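Local coordinates for mannan endo-1,6-alpha-mannosidase (Chaetomium thermophilum, PDB 6RY0), which probably hydrolyses alpha-1,6-mannosidic linkages, as a calcium-binding family 76 glycosidase linked to the transfer of GPI-anchored glycoproteins into the fungal cell wall, at residues Q359-W373 with D384-A398. Residues are numbered along the deposited sequence; the frame is centred on the assembly and turned at random.
With CA (calcium ion), chain C.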
ATOM      1  N   GLN A 359       7.119  15.168 -16.200  1.00  8.43           N
ATOM      2  CA  GLN A 359       5.784  15.581 -16.550  1.00  8.60           C
ATOM      3  C   GLN A 359       5.075  16.365 -15.466  1.00  8.11           C
ATOM      4  O   GLN A 359       3.929  16.770 -15.672  1.00  9.04           O
ATOM      5  CB  GLN A 359       4.935  14.417 -17.084  1.00  9.12           C
ATOM      6  CG  GLN A 359       4.714  13.265 -16.112  1.00  8.80           C
ATOM      7  CD  GLN A 359       3.649  13.550 -15.062  1.00  8.43           C
ATOM      8  OE1 GLN A 359       2.494  13.860 -15.384  1.00  8.90           O
ATOM      9  NE2 GLN A 359       4.025  13.448 -13.802  1.00  8.37           N
ATOM     10  N   CYS A 360       5.748  16.666 -14.349  1.00  7.99           N
ATOM     11  CA  CYS A 360       5.168  17.538 -13.328  1.00  8.13           C
ATOM     12  C   CYS A 360       5.457  18.990 -13.697  1.00  8.34           C
ATOM     13  O   CYS A 360       6.288  19.666 -13.087  1.00  8.83           O
ATOM     14  CB  CYS A 360       5.688  17.228 -11.943  1.00  8.48           C
ATOM     15  SG  CYS A 360       5.177  15.626 -11.269  1.00  8.22           S
ATOM     16  N   VAL A 361       4.741  19.459 -14.724  1.00  8.72           N
ATOM     17  CA  VAL A 361       4.954  20.778 -15.300  1.00  9.21           C
ATOM     18  C   VAL A 361       3.625  21.461 -15.593  1.00  9.61           C
ATOM     19  O   VAL A 361       3.591  22.467 -16.297  1.00 11.12           O
ATOM     20  CB  VAL A 361       5.795  20.709 -16.582  1.00 10.42           C
ATOM     21  CG1 VAL A 361       7.201  20.248 -16.261  1.00 11.82           C
ATOM     22  CG2 VAL A 361       5.151  19.835 -17.647  1.00 10.69           C
ATOM     23  N   GLY A 362       2.516  20.931 -15.084  1.00  9.11           N
ATOM     24  CA  GLY A 362       1.217  21.432 -15.478  1.00  9.99           C
ATOM     25  C   GLY A 362       0.838  22.765 -14.899  1.00 10.11           C
ATOM     26  O   GLY A 362       1.284  23.155 -13.813  1.00  9.87           O
ATOM     27  N   PRO A 363      -0.047  23.470 -15.600  1.00 11.33           N
ATOM     28  CA  PRO A 363      -0.651  24.667 -15.034  1.00 12.97           C
ATOM     29  C   PRO A 363      -1.599  24.252 -13.916  1.00 14.30           C
ATOM     30  O   PRO A 363      -2.018  23.102 -13.870  1.00 14.79           O
ATOM     31  CB  PRO A 363      -1.416  25.250 -16.216  1.00 14.61           C
ATOM     32  CG  PRO A 363      -1.811  24.087 -17.019  1.00 15.58           C
ATOM     33  CD  PRO A 363      -0.673  23.077 -16.873  1.00 13.59           C
ATOM     34  N   PRO A 364      -1.944  25.163 -13.014  1.00 16.34           N
ATOM     35  CA  PRO A 364      -1.621  26.585 -13.026  1.00 17.03           C
ATOM     36  C   PRO A 364      -0.310  26.927 -12.346  1.00 16.41           C
ATOM     37  O   PRO A 364       0.044  28.081 -12.285  1.00 18.09           O
ATOM     38  CB  PRO A 364      -2.781  27.197 -12.231  1.00 18.88           C
ATOM     39  CG  PRO A 364      -3.186  26.098 -11.259  1.00 19.40           C
ATOM     40  CD  PRO A 364      -2.939  24.806 -11.978  1.00 18.23           C
ATOM     41  N   THR A 365       0.367  25.937 -11.786  1.00 13.21           N
ATOM     42  CA  THR A 365       1.513  26.186 -10.919  1.00 11.94           C
ATOM     43  C   THR A 365       2.848  26.060 -11.653  1.00 11.21           C
ATOM     44  O   THR A 365       3.867  26.481 -11.119  1.00 12.13           O
ATOM     45  CB  THR A 365       1.525  25.191  -9.782  1.00 11.62           C
ATOM     46  OG1 THR A 365       1.595  23.897 -10.392  1.00 10.47           O
ATOM     47  CG2 THR A 365       0.268  25.314  -8.901  1.00 13.38           C
ATOM     48  N   GLY A 366       2.837  25.425 -12.822  1.00 10.46           N
ATOM     49  CA  GLY A 366       4.060  25.050 -13.525  1.00 10.61           C
ATOM     50  C   GLY A 366       4.713  23.784 -12.979  1.00  9.34           C
ATOM     51  O   GLY A 366       5.761  23.388 -13.467  1.00  9.40           O
ATOM     52  N   ARG A 367       4.082  23.138 -11.999  1.00  8.84           N
ATOM     53  CA  ARG A 367       4.652  21.941 -11.387  1.00  8.55           C
ATOM     54  C   ARG A 367       3.578  20.909 -11.095  1.00  8.28           C
ATOM     55  O   ARG A 367       3.856  19.918 -10.415  1.00  8.42           O
ATOM     56  CB  ARG A 367       5.422  22.296 -10.116  1.00  9.09           C
ATOM     57  CG  ARG A 367       4.544  22.779  -8.980  1.00  9.22           C
ATOM     58  CD  ARG A 367       5.365  23.369  -7.842  1.00  9.19           C
ATOM     59  NE  ARG A 367       4.545  23.536  -6.676  1.00  9.39           N
ATOM     60  CZ  ARG A 367       4.808  24.328  -5.642  1.00  9.45           C
ATOM     61  NH1 ARG A 367       5.830  25.162  -5.653  1.00  9.75           N
ATOM     62  NH2 ARG A 367       4.025  24.270  -4.571  1.00  9.93           N
ATOM     63  N   ARG A 368       2.369  21.087 -11.614  1.00  8.43           N
ATOM     64  CA  ARG A 368       1.303  20.138 -11.314  1.00  8.59           C
ATOM     65  C   ARG A 368       1.642  18.792 -11.950  1.00  8.18           C
ATOM     66  O   ARG A 368       2.110  18.726 -13.085  1.00  8.47           O
ATOM     67  CB  ARG A 368      -0.041  20.671 -11.806  1.00  9.98           C
ATOM     68  CG  ARG A 368      -1.271  19.825 -11.453  1.00 11.79           C
ATOM     69  CD  ARG A 368      -2.581  20.455 -11.991  1.00 15.04           C
ATOM     70  NE  ARG A 368      -3.710  19.645 -11.586  1.00 16.71           N
ATOM     71  CZ  ARG A 368      -4.903  19.536 -12.138  1.00 18.16           C
ATOM     72  NH1 ARG A 368      -5.224  20.091 -13.294  1.00 21.38           N
ATOM     73  NH2 ARG A 368      -5.755  18.695 -11.529  1.00 17.93           N
ATOM     74  N   CYS A 369       1.352  17.713 -11.221  1.00  8.08           N
ATOM     75  CA  CYS A 369       1.699  16.361 -11.649  1.00  8.26           C
ATOM     76  C   CYS A 369       0.509  15.620 -12.240  1.00  8.12           C
ATOM     77  O   CYS A 369      -0.564  15.550 -11.656  1.00  9.12           O
ATOM     78  CB  CYS A 369       2.230  15.556 -10.464  1.00  8.44           C
ATOM     79  SG  CYS A 369       3.827  16.101  -9.791  1.00  8.27           S
ATOM     80  N   GLY A 370       0.779  14.985 -13.379  1.00  8.40           N
ATOM     81  CA  GLY A 370      -0.135  14.018 -13.954  1.00  8.55           C
ATOM     82  C   GLY A 370       0.354  12.595 -13.741  1.00  7.78           C
ATOM     83  O   GLY A 370       1.238  12.320 -12.925  1.00  8.15           O
ATOM     84  N   PHE A 371      -0.286  11.692 -14.476  1.00  8.05           N
ATOM     85  CA  PHE A 371      -0.165  10.257 -14.301  1.00  7.98           C
ATOM     86  C   PHE A 371       0.650   9.575 -15.373  1.00  7.88           C
ATOM     87  O   PHE A 371       1.182   8.477 -15.148  1.00  8.21           O
ATOM     88  CB  PHE A 371      -1.556   9.634 -14.341  1.00  7.69           C
ATOM     89  CG  PHE A 371      -1.577   8.147 -14.086  1.00  8.01           C
ATOM     90  CD1 PHE A 371      -1.219   7.639 -12.845  1.00  8.15           C
ATOM     91  CD2 PHE A 371      -1.974   7.263 -15.077  1.00  9.26           C
ATOM     92  CE1 PHE A 371      -1.271   6.289 -12.599  1.00  8.55           C
ATOM     93  CE2 PHE A 371      -2.034   5.910 -14.816  1.00  9.36           C
ATOM     94  CZ  PHE A 371      -1.660   5.426 -13.584  1.00  8.84           C
ATOM     95  N   TYR A 372       0.705  10.153 -16.568  1.00  8.07           N
ATOM     96  CA  TYR A 372       1.154   9.425 -17.762  1.00  8.41           C
ATOM     97  C   TYR A 372       2.645   9.636 -17.935  1.00  8.42           C
ATOM     98  O   TYR A 372       3.134  10.294 -18.880  1.00  9.34           O
ATOM     99  CB  TYR A 372       0.299   9.858 -18.985  1.00  9.22           C
ATOM    100  CG  TYR A 372      -1.171   9.487 -18.786  1.00  8.86           C
ATOM    101  CD1 TYR A 372      -2.015  10.326 -18.091  1.00  9.47           C
ATOM    102  CD2 TYR A 372      -1.684   8.291 -19.250  1.00  9.52           C
ATOM    103  CE1 TYR A 372      -3.331  10.000 -17.852  1.00  9.43           C
ATOM    104  CE2 TYR A 372      -3.005   7.943 -19.021  1.00  9.97           C
ATOM    105  CZ  TYR A 372      -3.825   8.795 -18.313  1.00 10.16           C
ATOM    106  OH  TYR A 372      -5.128   8.435 -18.101  1.00 11.36           O
ATOM    107  N   TRP A 373       3.401   9.067 -16.998  1.00  8.17           N
ATOM    108  CA  TRP A 373       4.829   9.328 -16.928  1.00  8.40           C
ATOM    109  C   TRP A 373       5.560   8.828 -18.175  1.00  8.12           C
ATOM    110  O   TRP A 373       6.390   9.532 -18.748  1.00  9.32           O
ATOM    111  CB  TRP A 373       5.434   8.708 -15.668  1.00  8.19           C
ATOM    112  CG  TRP A 373       4.794   9.100 -14.374  1.00  8.19           C
ATOM    113  CD1 TRP A 373       3.841  10.055 -14.146  1.00  7.99           C
ATOM    114  CD2 TRP A 373       5.073   8.501 -13.109  1.00  7.97           C
ATOM    115  NE1 TRP A 373       3.508  10.082 -12.807  1.00  8.48           N
ATOM    116  CE2 TRP A 373       4.244   9.133 -12.148  1.00  8.38           C
ATOM    117  CE3 TRP A 373       5.959   7.511 -12.686  1.00  8.60           C
ATOM    118  CZ2 TRP A 373       4.272   8.804 -10.796  1.00  8.87           C
ATOM    119  CZ3 TRP A 373       5.984   7.175 -11.338  1.00  8.81           C
ATOM    120  CH2 TRP A 373       5.140   7.832 -10.413  1.00  9.22           C
ATOM    121  N   ASP A 384      -9.062  11.950 -16.085  1.00 11.58           N
ATOM    122  CA  ASP A 384      -9.445  10.771 -15.321  1.00 11.30           C
ATOM    123  C   ASP A 384     -10.406  11.110 -14.187  1.00 12.17           C
ATOM    124  O   ASP A 384     -10.622  10.316 -13.286  1.00 12.86           O
ATOM    125  CB  ASP A 384      -8.214  10.015 -14.857  1.00 11.65           C
ATOM    126  CG  ASP A 384      -7.446   9.421 -16.021  1.00 12.04           C
ATOM    127  OD1 ASP A 384      -8.059   8.792 -16.900  1.00 12.87           O
ATOM    128  OD2 ASP A 384      -6.210   9.597 -16.078  1.00 12.16           O
ATOM    129  N   HIS A 385     -11.022  12.289 -14.269  1.00 11.77           N
ATOM    130  CA  HIS A 385     -12.191  12.628 -13.458  1.00 13.03           C
ATOM    131  C   HIS A 385     -11.904  12.748 -11.976  1.00 12.50           C
ATOM    132  O   HIS A 385     -12.797  12.512 -11.158  1.00 14.29           O
ATOM    133  CB  HIS A 385     -13.335  11.625 -13.692  1.00 15.81           C
ATOM    134  CG  HIS A 385     -13.533  11.299 -15.122  1.00 17.62           C
ATOM    135  ND1 HIS A 385     -14.124  12.185 -15.993  1.00 19.17           N
ATOM    136  CD2 HIS A 385     -13.136  10.243 -15.866  1.00 18.40           C
ATOM    137  CE1 HIS A 385     -14.128  11.668 -17.212  1.00 19.72           C
ATOM    138  NE2 HIS A 385     -13.533  10.489 -17.162  1.00 19.49           N
ATOM    139  N   THR A 386     -10.696  13.171 -11.619  1.00 10.61           N
ATOM    140  CA  THR A 386     -10.388  13.518 -10.244  1.00 10.32           C
ATOM    141  C   THR A 386      -9.603  14.810 -10.212  1.00  9.60           C
ATOM    142  O   THR A 386      -9.074  15.273 -11.230  1.00 10.48           O
ATOM    143  CB  THR A 386      -9.587  12.428  -9.463  1.00  9.86           C
ATOM    144  OG1 THR A 386      -8.187  12.606  -9.669  1.00  8.92           O
ATOM    145  CG2 THR A 386     -10.022  11.031  -9.786  1.00 11.24           C
ATOM    146  N   SER A 387      -9.461  15.347  -9.003  1.00  9.53           N
ATOM    147  CA  SER A 387      -8.662  16.528  -8.780  1.00  9.30           C
ATOM    148  C   SER A 387      -7.166  16.297  -8.881  1.00  8.81           C
ATOM    149  O   SER A 387      -6.430  17.265  -8.971  1.00  9.40           O
ATOM    150  CB  SER A 387      -8.997  17.157  -7.444  1.00 10.36           C
ATOM    151  OG  SER A 387      -8.707  16.220  -6.416  1.00 10.50           O
ATOM    152  N   GLY A 388      -6.724  15.027  -8.853  1.00  8.43           N
ATOM    153  CA  GLY A 388      -5.324  14.700  -9.038  1.00  8.78           C
ATOM    154  C   GLY A 388      -4.540  14.300  -7.802  1.00  8.16           C
ATOM    155  O   GLY A 388      -3.308  14.288  -7.848  1.00  8.17           O
ATOM    156  N   ALA A 389      -5.221  13.944  -6.712  1.00  8.07           N
ATOM    157  CA  ALA A 389      -4.495  13.593  -5.494  1.00  7.67           C
ATOM    158  C   ALA A 389      -3.695  12.315  -5.634  1.00  7.28           C
ATOM    159  O   ALA A 389      -2.608  12.216  -5.059  1.00  7.71           O
ATOM    160  CB  ALA A 389      -5.475  13.453  -4.325  1.00  8.33           C
ATOM    161  N   GLY A 390      -4.190  11.333  -6.372  1.00  7.43           N
ATOM    162  CA  GLY A 390      -3.440  10.095  -6.495  1.00  7.31           C
ATOM    163  C   GLY A 390      -2.171  10.262  -7.291  1.00  7.08           C
ATOM    164  O   GLY A 390      -1.132   9.677  -6.949  1.00  7.39           O
ATOM    165  N   GLU A 391      -2.234  11.080  -8.343  1.00  7.04           N
ATOM    166  CA  GLU A 391      -1.059  11.394  -9.134  1.00  7.30           C
ATOM    167  C   GLU A 391      -0.011  12.094  -8.278  1.00  6.88           C
ATOM    168  O   GLU A 391       1.182  11.790  -8.339  1.00  7.21           O
ATOM    169  CB  GLU A 391      -1.452  12.284 -10.330  1.00  7.56           C
ATOM    170  CG  GLU A 391      -2.388  11.631 -11.351  1.00  8.36           C
ATOM    171  CD  GLU A 391      -3.865  11.782 -11.084  1.00  8.05           C
ATOM    172  OE1 GLU A 391      -4.295  11.850  -9.906  1.00  8.57           O
ATOM    173  OE2 GLU A 391      -4.604  11.782 -12.096  1.00  9.51           O
ATOM    174  N   ALA A 392      -0.461  13.059  -7.480  1.00  6.89           N
ATOM    175  CA  ALA A 392       0.427  13.781  -6.579  1.00  6.87           C
ATOM    176  C   ALA A 392       1.052  12.841  -5.562  1.00  7.01           C
ATOM    177  O   ALA A 392       2.243  12.930  -5.247  1.00  7.01           O
ATOM    178  CB  ALA A 392      -0.337  14.901  -5.907  1.00  7.78           C
ATOM    179  N   MET A 393       0.247  11.921  -5.031  0.53  6.72           N
ATOM    180  CA  MET A 393       0.740  10.956  -4.046  0.53  6.71           C
ATOM    181  C   MET A 393       1.802  10.045  -4.675  0.53  6.56           C
ATOM    182  O   MET A 393       2.820   9.728  -4.050  0.53  6.77           O
ATOM    183  CB  MET A 393      -0.436  10.123  -3.527  0.53  7.61           C
ATOM    184  CG  MET A 393      -0.103   9.308  -2.264  0.53  8.39           C
ATOM    185  SD  MET A 393      -1.370   8.125  -1.756  0.53  9.32           S
ATOM    186  CE  MET A 393      -2.796   9.185  -1.689  0.53 10.12           C
ATOM    187  N   SER A 394       1.541   9.616  -5.912  1.00  6.34           N
ATOM    188  CA  SER A 394       2.457   8.729  -6.592  1.00  6.62           C
ATOM    189  C   SER A 394       3.788   9.383  -6.903  1.00  6.62           C
ATOM    190  O   SER A 394       4.830   8.725  -6.759  1.00  6.83           O
ATOM    191  CB  SER A 394       1.808   8.137  -7.845  1.00  7.04           C
ATOM    192  OG  SER A 394       0.793   7.226  -7.470  1.00  7.61           O
ATOM    193  N   VAL A 395       3.795  10.651  -7.331  1.00  6.32           N
ATOM    194  CA  VAL A 395       5.066  11.306  -7.577  1.00  6.42           C
ATOM    195  C   VAL A 395       5.808  11.557  -6.259  1.00  6.57           C
ATOM    196  O   VAL A 395       7.021  11.367  -6.187  1.00  6.81           O
ATOM    197  CB  VAL A 395       4.913  12.595  -8.388  1.00  6.89           C
ATOM    198  CG1 VAL A 395       6.279  13.233  -8.624  1.00  7.54           C
ATOM    199  CG2 VAL A 395       4.220  12.286  -9.713  1.00  7.18           C
ATOM    200  N   LEU A 396       5.091  11.980  -5.217  1.00  6.44           N
ATOM    201  CA  LEU A 396       5.707  12.136  -3.905  1.00  6.92           C
ATOM    202  C   LEU A 396       6.408  10.842  -3.468  1.00  6.48           C
ATOM    203  O   LEU A 396       7.550  10.860  -2.996  1.00  6.95           O
ATOM    204  CB  LEU A 396       4.669  12.562  -2.881  1.00  6.55           C
ATOM    205  CG  LEU A 396       5.127  12.594  -1.412  1.00  7.05           C
ATOM    206  CD1 LEU A 396       6.255  13.565  -1.212  1.00  8.12           C
ATOM    207  CD2 LEU A 396       3.948  12.955  -0.527  1.00  7.75           C
ATOM    208  N   ALA A 397       5.715   9.718  -3.621  1.00  6.54           N
ATOM    209  CA  ALA A 397       6.267   8.422  -3.264  1.00  6.73           C
ATOM    210  C   ALA A 397       7.520   8.095  -4.072  1.00  6.47           C
ATOM    211  O   ALA A 397       8.533   7.657  -3.527  1.00  7.27           O
ATOM    212  CB  ALA A 397       5.195   7.355  -3.502  1.00  7.45           C
ATOM    213  N   ALA A 398       7.458   8.308  -5.379  1.00  6.57           N
ATOM    214  CA  ALA A 398       8.586   7.970  -6.246  1.00  7.04           C
ATOM    215  C   ALA A 398       9.803   8.820  -5.934  1.00  7.00           C
ATOM    216  O   ALA A 398      10.928   8.318  -5.888  1.00  7.79           O
ATOM    217  CB  ALA A 398       8.191   8.110  -7.717  1.00  7.63           C
TER
HETATM  218 CA    CA C 502     -14.796  12.962  -9.800  0.54 10.70          CA
HETATM  219  O   HOH W   1      -3.768  18.208  -9.615  1.00 20.09           O
HETATM  220  O   HOH W   2      -9.108  17.891 -12.033  1.00 25.72           O
HETATM  221  O   HOH W   3      -1.929  16.186  -9.324  1.00  9.73           O
HETATM  222  O   HOH W   4     -15.979  11.613  -8.237  1.00 27.42           O
HETATM  223  O   HOH W   5     -15.946  14.511  -8.247  1.00 34.48           O
HETATM  224  O   HOH W   6     -14.351  15.103 -10.363  1.00 23.49           O
HETATM  225  O   HOH W   7     -14.662  10.890  -9.890  1.00 28.21           O
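Val395 turns CG1 away from its own backbone N (chi1 -180°), which brings both methyls to bear on the Cys360-Cys369 bridge, while Trp373, its CG opposite the carbonyl carbon (chi1 -55°), slides its indole past the valine in the reverse direction. The pair illustrates how a disulfide-closed loop is seated on a helix, here the last helix of this largely helical glycosidase of family 76. Val395 CG1 lies 3.7 Å from Cys360 SG, and CG2, also against the sulfurs, meets Trp373 CZ2 at 3.6 Å. The indole is pinned within its own loop by Trp373 NE1, which donates to Gly370 O in the ring plane, and its far rim reaches Ala398 CB and, edge-on, Ser394 O. Cut back to an alanine, Trp373 would be likely to leave Gly370 O without the indole donor and a gap beside Val395 and Ala398. Glu391 CG packs 3.7 Å from Phe371 CB, and Phe371 CD2 in turn sits over one face of the Tyr372 ring. Before the helix, Tyr372 OH donates to the syn lone pair of Asp384 OD2 at 2.6 Å, ring and carboxylate 31° apart. The neighbouring His385 binds calcium through its backbone O, alongside Asp73. Arg368, extended and salt-bridged to Asp380, points NH2 at Ser387 O, 3.0 Å away, the oxygen lying in the guanidinium plane but the donor well above the carbonyl plane.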